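2-aminomuconate 6-semialdehyde dehydrogenase (Burkholderia cenocepacia, PDB 4U3W) probably catalyses the NAD-dependent oxidation of 2-aminomuconate 6-semialdehyde to 2-aminomuconate, as a tetrameric member of the aldehyde dehydrogenase family. Local coordinates at residues Phe179-Ala184 with Ser270-Gly275; Phe236-Arg239 with Ala245-Phe248; Val281-Asp286 with Arg316-Arg321; Phe287-Ala292 with Ser439-Gln444; Gln83-Leu88 with Leu135-Ser140. All coordinates share one frame; numbering follows the deposited sequence. Where two conformers were deposited one is given.

From the N terminus, contact 5 closes first, bringing helix 114-138 back against helix 81-96. The chain then enters the larger loop of contact 1, which joins helix 175-188 to strand 268-272. Contact 2 is nested inside that loop and seats the short helix 233-238 on strand 245-249, the neighbour of 268-272; the two contacts meet where Lys182 NZ reaches Thr247 OG1. Contact 5 touches contact 1 through Leu88 and Ala184. Beyond Gly275 the chain moves into the seven-stranded sheet, where contacts 3 and 4 cross: 281-286 pairs with 316-321, while 287-292 waits for 439-444. Asp284 joins this pair through Thr442 and Thr443.

Contact 1 (Phe179-Ala184 with Ser270-Gly275); sequences FTWKVA and SFELGG
Trp181 holds its indole anti to its own backbone N (chi1 172°), which swings the ring off helix 175-188 toward Glu272 on strand 268-272. The next residue, Lys182, follows a kinked path, bent at chi2 and again at chi4, whereas Glu272 runs out extended beyond CG, and the two chains run antiparallel alongside each other. The carboxylate thus arrives at the edge of the indole, with the ring and carboxylate planes only 30° apart. Trp181 NE1 donates to Glu272 OE2 over 3.1 Å in a nearly straight bond, 170° at the hydrogen, and OE2 receives it on its syn lone pair, in the plane of the ring. The other oxygen faces the lysine: Lys182 CE is 3.5 Å from Glu272 OE1, and the ammonium makes a long salt bridge, Lys182 NZ to Glu272 OE1, of 4.0 Å. Both groups have closer polar company, since Lys182 NZ is bonded to Thr247 and Thr249, and Glu272 OE1 also bonds to Thr249. A water accepts from Lys182 NZ at 3.0 Å and gives a weak bond to the backbone oxygen of Ser270. Glu272 opens the Glu-Leu-Gly-Gly-Lys signature of aldehyde dehydrogenases, whose glutamate in relatives is generally regarded as the base of the active site. Here the indole N-H binds one oxygen and the threonine hydroxyl and lysine attend the other; in this model these partners orient the carboxylate within a buried polar network that ties helix to strand.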
# COMPACT_ATOMS: atom_id res chain seq x y z
N PHE A 179 25.65 1.66 13.36
CA PHE A 179 25.89 3.08 13.00
C PHE A 179 25.25 3.33 11.60
O PHE A 179 24.44 4.21 11.43
CB PHE A 179 27.40 3.36 13.03
CG PHE A 179 27.81 4.80 12.95
CD1 PHE A 179 27.72 5.64 14.05
CD2 PHE A 179 28.39 5.29 11.81
CE1 PHE A 179 28.19 7.00 13.98
CE2 PHE A 179 28.84 6.63 11.71
CZ PHE A 179 28.74 7.48 12.78
N THR A 180 25.55 2.47 10.63
CA THR A 180 25.03 2.68 9.28
C THR A 180 23.53 2.39 9.16
O THR A 180 22.86 2.96 8.28
CB THR A 180 25.75 1.81 8.25
OG1 THR A 180 25.58 0.43 8.61
CG2 THR A 180 27.24 2.18 8.21
N TRP A 181 23.02 1.50 10.01
CA TRP A 181 21.61 1.21 10.09
C TRP A 181 20.81 2.52 10.33
O TRP A 181 19.68 2.66 9.85
CB TRP A 181 21.39 0.21 11.22
CG TRP A 181 19.98 -0.07 11.59
CD1 TRP A 181 19.39 0.14 12.82
CD2 TRP A 181 18.94 -0.62 10.74
NE1 TRP A 181 18.07 -0.26 12.79
CE2 TRP A 181 17.76 -0.71 11.52
CE3 TRP A 181 18.90 -1.02 9.41
CZ2 TRP A 181 16.55 -1.21 11.02
CZ3 TRP A 181 17.69 -1.52 8.89
CH2 TRP A 181 16.53 -1.60 9.70
N LYS A 182 21.42 3.49 11.04
CA LYS A 182 20.79 4.81 11.26
C LYS A 182 21.27 5.88 10.27
O LYS A 182 20.45 6.68 9.75
CB LYS A 182 21.08 5.32 12.70
CG LYS A 182 20.75 4.33 13.80
CD LYS A 182 19.32 3.83 13.65
CE LYS A 182 18.89 2.91 14.83
NZ LYS A 182 19.21 3.67 16.12
N VAL A 183 22.57 5.92 10.00
CA VAL A 183 23.08 6.96 9.11
C VAL A 183 22.45 6.84 7.69
O VAL A 183 22.05 7.84 7.08
CB VAL A 183 24.64 6.88 9.00
CG1 VAL A 183 25.22 7.91 7.98
CG2 VAL A 183 25.28 7.10 10.37
N ALA A 184 22.31 5.60 7.19
CA ALA A 184 21.83 5.47 5.81
C ALA A 184 20.38 5.96 5.59
O ALA A 184 20.16 6.75 4.69
CB ALA A 184 22.03 3.99 5.29
N SER A 270 13.55 7.70 18.29
CA SER A 270 13.46 6.29 17.89
C SER A 270 14.43 5.47 18.73
O SER A 270 15.66 5.69 18.68
CB SER A 270 13.74 6.13 16.38
OG SER A 270 13.54 4.75 15.95
N PHE A 271 13.91 4.51 19.49
CA PHE A 271 14.75 3.75 20.44
C PHE A 271 14.75 2.25 20.19
O PHE A 271 13.71 1.66 20.01
CB PHE A 271 14.27 3.96 21.89
CG PHE A 271 14.39 5.35 22.39
CD1 PHE A 271 15.38 6.21 21.91
CD2 PHE A 271 13.51 5.81 23.36
CE1 PHE A 271 15.48 7.51 22.42
CE2 PHE A 271 13.60 7.11 23.87
CZ PHE A 271 14.59 7.97 23.39
N GLU A 272 15.93 1.64 20.21
CA GLU A 272 16.04 0.19 20.21
C GLU A 272 16.84 -0.17 21.47
O GLU A 272 18.04 0.15 21.56
CB GLU A 272 16.75 -0.31 18.95
CG GLU A 272 15.95 -0.01 17.66
CD GLU A 272 16.82 0.04 16.38
OE1 GLU A 272 18.08 -0.11 16.47
OE2 GLU A 272 16.24 0.18 15.28
N LEU A 273 16.17 -0.75 22.47
CA LEU A 273 16.74 -0.73 23.83
C LEU A 273 17.07 -2.18 24.30
O LEU A 273 17.43 -3.04 23.47
CB LEU A 273 15.80 -0.01 24.79
CG LEU A 273 15.45 1.46 24.38
CD1 LEU A 273 14.46 2.09 25.34
CD2 LEU A 273 16.69 2.34 24.26
N GLY A 274 16.97 -2.45 25.61
CA GLY A 274 17.41 -3.76 26.10
C GLY A 274 16.45 -4.89 25.79
O GLY A 274 15.35 -4.67 25.26
N GLY A 275 16.88 -6.12 26.09
CA GLY A 275 15.98 -7.26 26.01
C GLY A 275 16.43 -8.36 26.99
O GLY A 275 17.58 -8.38 27.45
O HOH W 1 16.37 3.29 17.07

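Contact 2 (Phe236-Arg239 with Ala245-Phe248); sequences FLTR and AITF
Ile246 sends its CD1 methyl from strand 245-249 into the end of the short helix 233-238, where it rests against the backbone and side chain of Thr238. The tight part of the contact is this one methyl: Ile246 CD1 sits 3.8 Å from Thr238 CA and 4.1 Å from Thr238 CG2. CG1 of Ile246 follows close behind, 4.1 Å from Thr238 CA, and from the preceding residue, Leu237 CG comes within 4.3 Å of Ile246 CD1. Thr238 offers its methyl to the isoleucine because its chi1 of 65° tucks OG1 back against the helix, where the hydroxyl bonds to the carbonyl of Glu235. No hydrogen bond spans the two segments; the contact is van der Waals packing, largely of carbon on carbon. Ile169, Ala261 and Val262 add to the same cluster.

The side turned from the strand is more open to solvent: Phe236 is partly exposed and Arg239, just past the helix, is exposed, with its CB directed off from the strand and its guanidinium paired with Glu235. Neither takes part in the contact. Strand 245-249 is meanwhile held by backbone bonds to strands 153-169 and 268-272. Helix 233-238 connects strand 222-224 to the parallel strand 245-249 of the same sheet, a beta-alpha-beta crossover, consistent with the Rossmann-like cofactor domain of aldehyde dehydrogenases.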
# COMPACT_ATOMS: atom_id res chain seq x y z
N PHE A 236 25.07 15.91 25.68
CA PHE A 236 24.98 17.26 25.11
C PHE A 236 24.16 17.26 23.82
O PHE A 236 23.38 18.18 23.53
CB PHE A 236 26.37 17.80 24.82
CG PHE A 236 27.30 17.77 26.02
CD1 PHE A 236 26.80 17.73 27.31
CD2 PHE A 236 28.66 17.76 25.83
CE1 PHE A 236 27.64 17.67 28.40
CE2 PHE A 236 29.54 17.73 26.92
CZ PHE A 236 29.03 17.68 28.23
N LEU A 237 24.38 16.22 23.01
CA LEU A 237 23.68 16.09 21.72
C LEU A 237 22.17 15.99 21.92
O LEU A 237 21.38 16.66 21.25
CB LEU A 237 24.24 14.87 20.97
CG LEU A 237 23.57 14.62 19.62
CD1 LEU A 237 23.61 15.84 18.64
CD2 LEU A 237 24.26 13.48 18.99
N THR A 238 21.75 15.18 22.89
CA THR A 238 20.32 14.97 23.13
C THR A 238 19.59 16.18 23.67
O THR A 238 18.38 16.30 23.46
CB THR A 238 20.10 13.82 24.12
OG1 THR A 238 20.65 14.20 25.38
CG2 THR A 238 20.80 12.55 23.66
N ARG A 239 20.30 17.06 24.41
CA ARG A 239 19.68 18.24 24.96
C ARG A 239 19.82 19.41 24.02
O ARG A 239 19.39 20.54 24.34
CB ARG A 239 20.31 18.58 26.32
CG ARG A 239 20.07 17.50 27.37
CD ARG A 239 20.62 17.93 28.73
NE ARG A 239 21.82 18.74 28.51
CZ ARG A 239 22.89 18.75 29.30
NH1 ARG A 239 22.91 18.00 30.39
NH2 ARG A 239 23.93 19.51 28.99
N ALA A 245 15.66 15.30 15.99
CA ALA A 245 15.31 13.94 16.42
C ALA A 245 16.53 13.30 17.03
O ALA A 245 17.64 13.71 16.69
CB ALA A 245 14.84 13.09 15.24
N ILE A 246 16.32 12.28 17.87
CA ILE A 246 17.41 11.45 18.38
C ILE A 246 17.05 9.99 18.03
O ILE A 246 15.94 9.56 18.33
CB ILE A 246 17.58 11.53 19.90
CG1 ILE A 246 18.08 12.92 20.31
CG2 ILE A 246 18.62 10.50 20.40
CD1 ILE A 246 19.55 13.16 19.85
N THR A 247 17.97 9.27 17.41
CA THR A 247 17.80 7.81 17.24
C THR A 247 18.88 7.22 18.09
O THR A 247 20.01 7.77 18.23
CB THR A 247 17.85 7.38 15.75
OG1 THR A 247 17.53 5.97 15.64
CG2 THR A 247 19.24 7.62 15.19
N PHE A 248 18.52 6.18 18.81
CA PHE A 248 19.41 5.68 19.82
C PHE A 248 19.24 4.16 19.90
O PHE A 248 18.14 3.67 19.86
CB PHE A 248 19.12 6.33 21.18
CG PHE A 248 19.86 5.66 22.33
CD1 PHE A 248 21.22 5.86 22.53
CD2 PHE A 248 19.18 4.79 23.21
CE1 PHE A 248 21.90 5.21 23.58
CE2 PHE A 248 19.84 4.15 24.27
CZ PHE A 248 21.19 4.35 24.46

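Contact 3 (Val281-Asp286 with Arg316-Arg321); sequences VFADAD and RPIFER
Ile318 is the residue of segment 316-321 that reaches Val281 and Ala283. Arg316, two residues earlier, points off to a salt bridge with Asp420, and its carbonyl accepts from Phe319 N, tightening the turn into helix 319-331. Pro317 leads into Ile318. At the N-cap position, Ile318 puts CG1 between its backbone N and carbonyl carbon, chi1 54°, which drives CD1 into the loop opposite. The Val281 and Ile318 side chains cross at about a right angle, with CG1 of Val281 3.9 Å from CD1 of Ile318. The same methyl lies 3.8 Å from Ala283 CA and 3.7 Å from Phe282 O. The second branch, Ile318 CG2, approaches Ala283 CB at 4.3 Å. Further along, Phe319 turns to strand 413-419, and Arg321 makes a cation-pi contact with Phe287.

The loop it meets is a type I turn from Phe282 to Ala285, whose Ala285 N bonds to Phe282 O at 3.0 Å. Between the two segments the contact is thus apolar packing, while the exits of the neighbouring parallel strands 277-281 and 309-315 are also joined by Ala283 N to Glu315 OE1; the one oxygen the methyl touches is already occupied by the turn's own N-H.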
# COMPACT_ATOMS: atom_id res chain seq x y z
N VAL A 281 12.19 -24.31 22.64
CA VAL A 281 12.39 -25.52 21.86
C VAL A 281 11.34 -26.59 22.23
O VAL A 281 11.37 -27.12 23.32
CB VAL A 281 13.82 -26.12 22.04
CG1 VAL A 281 14.01 -27.32 21.10
CG2 VAL A 281 14.88 -25.02 21.72
N PHE A 282 10.43 -26.89 21.31
CA PHE A 282 9.45 -27.93 21.54
C PHE A 282 10.07 -29.31 21.25
O PHE A 282 11.01 -29.39 20.44
CB PHE A 282 8.21 -27.67 20.64
CG PHE A 282 7.35 -26.54 21.14
CD1 PHE A 282 6.35 -26.77 22.08
CD2 PHE A 282 7.59 -25.22 20.71
CE1 PHE A 282 5.56 -25.75 22.55
CE2 PHE A 282 6.79 -24.18 21.16
CZ PHE A 282 5.78 -24.44 22.09
N ALA A 283 9.54 -30.39 21.86
CA ALA A 283 10.06 -31.74 21.63
C ALA A 283 9.96 -32.14 20.15
O ALA A 283 10.73 -32.97 19.69
CB ALA A 283 9.31 -32.82 22.53
N ASP A 284 9.03 -31.54 19.39
CA ASP A 284 8.87 -31.90 17.98
C ASP A 284 9.83 -31.12 17.06
O ASP A 284 9.76 -31.24 15.82
CB ASP A 284 7.42 -31.70 17.52
CG ASP A 284 6.95 -30.20 17.55
OD1 ASP A 284 7.74 -29.29 17.24
OD2 ASP A 284 5.75 -29.95 17.86
N ALA A 285 10.71 -30.31 17.64
CA ALA A 285 11.67 -29.55 16.84
C ALA A 285 12.67 -30.46 16.18
O ALA A 285 12.85 -31.60 16.62
CB ALA A 285 12.42 -28.47 17.72
N ASP A 286 13.30 -29.95 15.13
CA ASP A 286 14.48 -30.58 14.54
C ASP A 286 15.62 -30.42 15.55
O ASP A 286 16.11 -29.33 15.73
CB ASP A 286 14.80 -29.92 13.18
CG ASP A 286 16.09 -30.46 12.51
OD1 ASP A 286 17.04 -30.95 13.17
OD2 ASP A 286 16.17 -30.33 11.27
N ARG A 316 10.02 -30.68 28.39
CA ARG A 316 10.68 -31.60 29.32
C ARG A 316 11.20 -32.94 28.70
O ARG A 316 12.28 -33.36 29.06
CB ARG A 316 9.75 -31.91 30.51
CG ARG A 316 10.46 -32.53 31.70
CD ARG A 316 9.50 -32.75 32.84
NE ARG A 316 8.89 -31.50 33.31
CZ ARG A 316 9.48 -30.66 34.15
NH1 ARG A 316 10.70 -30.89 34.59
NH2 ARG A 316 8.84 -29.56 34.53
N PRO A 317 10.47 -33.59 27.76
CA PRO A 317 11.04 -34.87 27.30
C PRO A 317 12.41 -34.79 26.58
O PRO A 317 13.11 -35.80 26.54
CB PRO A 317 9.98 -35.40 26.32
CG PRO A 317 8.73 -34.77 26.74
CD PRO A 317 9.10 -33.38 27.22
N ILE A 318 12.82 -33.64 26.05
CA ILE A 318 14.14 -33.57 25.43
C ILE A 318 15.09 -32.66 26.22
O ILE A 318 16.18 -32.34 25.73
CB ILE A 318 14.06 -33.04 23.97
CG1 ILE A 318 13.32 -31.70 23.89
CG2 ILE A 318 13.42 -34.07 23.02
CD1 ILE A 318 13.64 -30.92 22.62
N PHE A 319 14.68 -32.22 27.41
CA PHE A 319 15.46 -31.21 28.15
C PHE A 319 16.89 -31.68 28.46
O PHE A 319 17.87 -31.01 28.12
CB PHE A 319 14.72 -30.81 29.45
CG PHE A 319 15.52 -29.92 30.39
CD1 PHE A 319 15.63 -28.55 30.17
CD2 PHE A 319 16.10 -30.44 31.52
CE1 PHE A 319 16.35 -27.74 31.06
CE2 PHE A 319 16.81 -29.65 32.39
CZ PHE A 319 16.95 -28.29 32.15
N GLU A 320 17.03 -32.85 29.07
CA GLU A 320 18.37 -33.33 29.48
C GLU A 320 19.31 -33.55 28.31
O GLU A 320 20.47 -33.13 28.36
CB GLU A 320 18.25 -34.63 30.30
CG GLU A 320 17.65 -34.39 31.67
CD GLU A 320 18.02 -35.48 32.68
OE1 GLU A 320 18.87 -36.36 32.39
OE2 GLU A 320 17.46 -35.42 33.81
N ARG A 321 18.81 -34.16 27.25
CA ARG A 321 19.57 -34.35 26.01
C ARG A 321 19.96 -33.01 25.38
O ARG A 321 21.07 -32.87 24.85
CB ARG A 321 18.75 -35.14 24.97
CG ARG A 321 18.50 -36.56 25.32
CD ARG A 321 17.76 -37.32 24.16
NE ARG A 321 18.26 -36.94 22.83
CZ ARG A 321 17.52 -36.47 21.83
NH1 ARG A 321 16.21 -36.30 21.94
NH2 ARG A 321 18.10 -36.18 20.67

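Contact 4 (Phe287-Ala292 with Ser439-Gln444); sequences FDAAVA and SIWTTQ
Ala290 lays its backbone CA, and not just its methyl, on the indole of Trp441: a CH-pi contact in which CA stands 3.9 Å from the centroid of the six-membered ring, 21° off the ring normal. The setting is the seven-stranded sheet in the catalytic part of this aldehyde dehydrogenase fold, where helix 287-299, the helix of the beta-alpha-beta unit from strand 277-281 to strand 309-315, packs against strand 437-441. The alanines let the helix come down close. Ala290 CB lies above the ring plane just outside the rim, 3.9 Å from Trp441 CG, while the preceding residue reaches the far end, where Ala289 O is 3.7 Å and Ala289 CB 4.2 Å from Trp441 CZ3. A chi1 of -65° puts the indole beside the backbone N of Trp441 and turned to the helix. Val281, on the strand next to it, and Ala285 also pack on the tryptophan.

Beyond the strand the chain reaches another subunit: Thr443 makes backbone hydrogen bonds to a neighbouring copy, the third subunit. Just there, Thr442 forms an ST turn, its OG1 also bonded to Asp284 and accepting from Gln444 N at 3.1 Å and 169°.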
# COMPACT_ATOMS: atom_id res chain seq x y z
N PHE A 287 16.00 -31.50 16.20
CA PHE A 287 16.86 -31.42 17.40
C PHE A 287 18.22 -30.84 17.07
O PHE A 287 18.66 -29.88 17.72
CB PHE A 287 17.01 -32.81 18.05
CG PHE A 287 17.83 -32.79 19.35
CD1 PHE A 287 17.21 -32.54 20.56
CD2 PHE A 287 19.21 -33.06 19.34
CE1 PHE A 287 17.95 -32.53 21.77
CE2 PHE A 287 19.96 -33.08 20.53
CZ PHE A 287 19.32 -32.82 21.75
N ASP A 288 18.89 -31.38 16.04
CA ASP A 288 20.24 -30.89 15.74
C ASP A 288 20.23 -29.43 15.30
O ASP A 288 21.16 -28.65 15.64
CB ASP A 288 20.91 -31.72 14.65
CG ASP A 288 21.28 -33.13 15.11
OD1 ASP A 288 21.29 -33.42 16.33
OD2 ASP A 288 21.54 -33.94 14.21
N ALA A 289 19.21 -29.04 14.54
CA ALA A 289 19.10 -27.64 14.12
C ALA A 289 18.85 -26.68 15.29
O ALA A 289 19.42 -25.57 15.33
CB ALA A 289 17.99 -27.47 13.05
N ALA A 290 18.00 -27.09 16.23
CA ALA A 290 17.67 -26.25 17.39
C ALA A 290 18.88 -26.11 18.31
O ALA A 290 19.11 -25.02 18.82
CB ALA A 290 16.49 -26.84 18.19
N VAL A 291 19.65 -27.19 18.53
CA VAL A 291 20.88 -27.04 19.34
C VAL A 291 21.86 -26.09 18.68
O VAL A 291 22.32 -25.14 19.33
CB VAL A 291 21.61 -28.41 19.61
CG1 VAL A 291 22.94 -28.18 20.39
CG2 VAL A 291 20.74 -29.37 20.41
N ALA A 292 22.15 -26.28 17.39
CA ALA A 292 23.02 -25.31 16.69
C ALA A 292 22.48 -23.86 16.73
O ALA A 292 23.26 -22.89 16.82
CB ALA A 292 23.22 -25.72 15.23
N SER A 439 12.75 -16.57 19.72
CA SER A 439 12.79 -17.59 18.65
C SER A 439 12.17 -18.88 19.16
O SER A 439 12.30 -19.22 20.33
CB SER A 439 14.22 -17.82 18.14
OG SER A 439 14.99 -18.30 19.21
N ILE A 440 11.45 -19.56 18.26
CA ILE A 440 10.66 -20.76 18.53
C ILE A 440 11.14 -21.83 17.57
O ILE A 440 11.22 -21.54 16.36
CB ILE A 440 9.13 -20.52 18.23
CG1 ILE A 440 8.63 -19.25 18.94
CG2 ILE A 440 8.26 -21.76 18.52
CD1 ILE A 440 8.59 -19.38 20.37
N TRP A 441 11.38 -23.05 18.09
CA TRP A 441 11.82 -24.18 17.30
C TRP A 441 10.74 -25.26 17.35
O TRP A 441 10.45 -25.80 18.43
CB TRP A 441 13.18 -24.73 17.81
CG TRP A 441 14.23 -23.72 17.63
CD1 TRP A 441 14.52 -22.69 18.47
CD2 TRP A 441 15.11 -23.59 16.50
NE1 TRP A 441 15.54 -21.92 17.94
CE2 TRP A 441 15.90 -22.44 16.72
CE3 TRP A 441 15.30 -24.33 15.33
CZ2 TRP A 441 16.88 -22.00 15.80
CZ3 TRP A 441 16.26 -23.90 14.43
CH2 TRP A 441 17.05 -22.76 14.67
N THR A 442 10.14 -25.52 16.19
CA THR A 442 9.10 -26.56 16.05
C THR A 442 8.98 -26.96 14.58
O THR A 442 9.21 -26.13 13.70
CB THR A 442 7.72 -26.05 16.56
OG1 THR A 442 6.72 -27.06 16.40
CG2 THR A 442 7.33 -24.78 15.82
N THR A 443 8.61 -28.21 14.32
CA THR A 443 8.30 -28.60 12.94
C THR A 443 6.78 -28.55 12.65
O THR A 443 6.36 -28.88 11.53
CB THR A 443 8.77 -30.04 12.64
OG1 THR A 443 8.19 -30.89 13.61
CG2 THR A 443 10.29 -30.16 12.74
N GLN A 444 5.96 -28.16 13.64
CA GLN A 444 4.52 -28.23 13.43
C GLN A 444 3.92 -26.93 12.91
O GLN A 444 4.18 -25.81 13.44
CB GLN A 444 3.83 -28.65 14.73
CG GLN A 444 4.19 -30.07 15.12
CD GLN A 444 3.65 -31.15 14.20
OE1 GLN A 444 2.43 -31.36 14.09
NE2 GLN A 444 4.57 -31.90 13.57

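Contact 5 (Gln83-Leu88 with Leu135-Ser140); sequences QRAAWL and LVRTAS
Ala85 places its methyl against the polar end of Arg137, with Ala85 CB 3.5 Å from Arg137 NE. The arginine chain runs out from helix 114-138 and bends at chi3 (-55°), which curls NE and the guanidinium over the methyl at a slant. The same carbon lies 4.1 Å from Arg137 CG and 4.2 Å from Arg137 CZ, so the aliphatic stem and the planar head touch it together. From another direction Val136 CG1 comes to 4.3 Å from Ala85 CB, a tentative approach, since the valine was deposited in two conformers. Between the two segments the backbones come closest here, Ala85 CA to Arg137 CA being 6.4 Å. Ala133, one turn before Arg137, also packs on Ala85. The small side chain thus lets helix 81-96 press close to helix 114-138 near the end of the latter.

The charge of Arg137 is spent outside the pair: NH2 makes a salt bridge to Asp134 of its own helix, and NH1 one to Asp134 of the fourth subunit. With its stem braced on Ala85 and its head between two carboxylates, the arginine probably offsets their charge across the subunit interface.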
# COMPACT_ATOMS: atom_id res chain seq x y z
N GLN A 83 19.12 11.75 -6.55
CA GLN A 83 20.40 12.33 -6.12
C GLN A 83 20.87 11.70 -4.81
O GLN A 83 22.07 11.41 -4.64
CB GLN A 83 20.28 13.85 -5.96
CG GLN A 83 20.18 14.56 -7.34
CD GLN A 83 19.77 16.01 -7.24
OE1 GLN A 83 19.23 16.45 -6.24
NE2 GLN A 83 20.07 16.77 -8.29
N ARG A 84 19.93 11.52 -3.89
CA ARG A 84 20.32 10.91 -2.61
C ARG A 84 20.76 9.46 -2.78
O ARG A 84 21.77 9.02 -2.21
CB ARG A 84 19.18 11.00 -1.61
CG ARG A 84 18.91 12.45 -1.08
CD ARG A 84 17.48 12.44 -0.58
NE ARG A 84 16.96 13.75 -0.35
CZ ARG A 84 15.69 14.02 -0.09
NH1 ARG A 84 14.81 13.02 -0.04
NH2 ARG A 84 15.31 15.30 0.14
N ALA A 85 19.99 8.72 -3.58
CA ALA A 85 20.30 7.31 -3.80
C ALA A 85 21.67 7.22 -4.43
O ALA A 85 22.46 6.35 -4.10
CB ALA A 85 19.20 6.59 -4.69
N ALA A 86 21.98 8.16 -5.32
CA ALA A 86 23.30 8.11 -5.91
C ALA A 86 24.42 8.39 -4.89
O ALA A 86 25.47 7.78 -4.98
CB ALA A 86 23.40 9.08 -7.08
N TRP A 87 24.21 9.33 -3.97
CA TRP A 87 25.20 9.58 -2.92
C TRP A 87 25.39 8.31 -2.08
O TRP A 87 26.51 7.91 -1.77
CB TRP A 87 24.76 10.75 -2.02
CG TRP A 87 25.14 12.13 -2.56
CD1 TRP A 87 24.27 13.14 -2.94
CD2 TRP A 87 26.47 12.65 -2.78
NE1 TRP A 87 24.99 14.24 -3.38
CE2 TRP A 87 26.33 13.97 -3.28
CE3 TRP A 87 27.76 12.12 -2.60
CZ2 TRP A 87 27.44 14.76 -3.60
CZ3 TRP A 87 28.87 12.92 -2.90
CH2 TRP A 87 28.70 14.24 -3.40
N LEU A 88 24.29 7.67 -1.72
CA LEU A 88 24.39 6.49 -0.85
C LEU A 88 25.14 5.31 -1.52
O LEU A 88 25.98 4.62 -0.87
CB LEU A 88 22.97 6.09 -0.40
CG LEU A 88 22.59 6.68 0.98
CD1 LEU A 88 22.46 8.19 0.98
CD2 LEU A 88 21.33 6.04 1.56
N LEU A 135 15.25 1.78 -1.68
CA LEU A 135 13.93 2.12 -1.16
C LEU A 135 13.50 3.57 -1.47
O LEU A 135 12.35 3.82 -1.87
CB LEU A 135 13.86 1.88 0.36
CG LEU A 135 13.83 0.37 0.73
CD1 LEU A 135 14.02 0.11 2.23
CD2 LEU A 135 12.54 -0.34 0.24
N VAL A 136 14.38 4.54 -1.33
CA VAL A 136 13.97 5.93 -1.48
C VAL A 136 13.70 6.19 -2.96
O VAL A 136 12.85 6.99 -3.29
CB VAL A 136 15.03 6.93 -0.90
CG1 VAL A 136 16.00 7.42 -1.96
CG2 VAL A 136 14.34 8.11 -0.26
N ARG A 137 14.42 5.48 -3.84
CA ARG A 137 14.26 5.74 -5.26
C ARG A 137 12.88 5.28 -5.74
O ARG A 137 12.30 5.88 -6.64
CB ARG A 137 15.37 5.06 -6.07
CG ARG A 137 15.94 6.00 -7.11
CD ARG A 137 16.94 5.40 -8.09
NE ARG A 137 18.10 4.74 -7.49
CZ ARG A 137 18.19 3.43 -7.26
NH1 ARG A 137 17.17 2.63 -7.56
NH2 ARG A 137 19.29 2.92 -6.72
N THR A 138 12.34 4.23 -5.15
CA THR A 138 11.06 3.72 -5.61
C THR A 138 9.89 4.22 -4.76
O THR A 138 8.77 4.13 -5.19
CB THR A 138 11.01 2.16 -5.64
OG1 THR A 138 11.26 1.61 -4.33
CG2 THR A 138 12.05 1.60 -6.61
N ALA A 139 10.14 4.78 -3.58
CA ALA A 139 9.02 5.12 -2.68
C ALA A 139 7.98 6.06 -3.31
O ALA A 139 8.32 7.02 -3.98
CB ALA A 139 9.56 5.76 -1.36
N SER A 140 6.71 5.78 -3.08
CA SER A 140 5.68 6.75 -3.45
C SER A 140 4.77 7.14 -2.28
O SER A 140 5.06 6.82 -1.13
CB SER A 140 4.87 6.19 -4.61
OG SER A 140 4.33 4.95 -4.21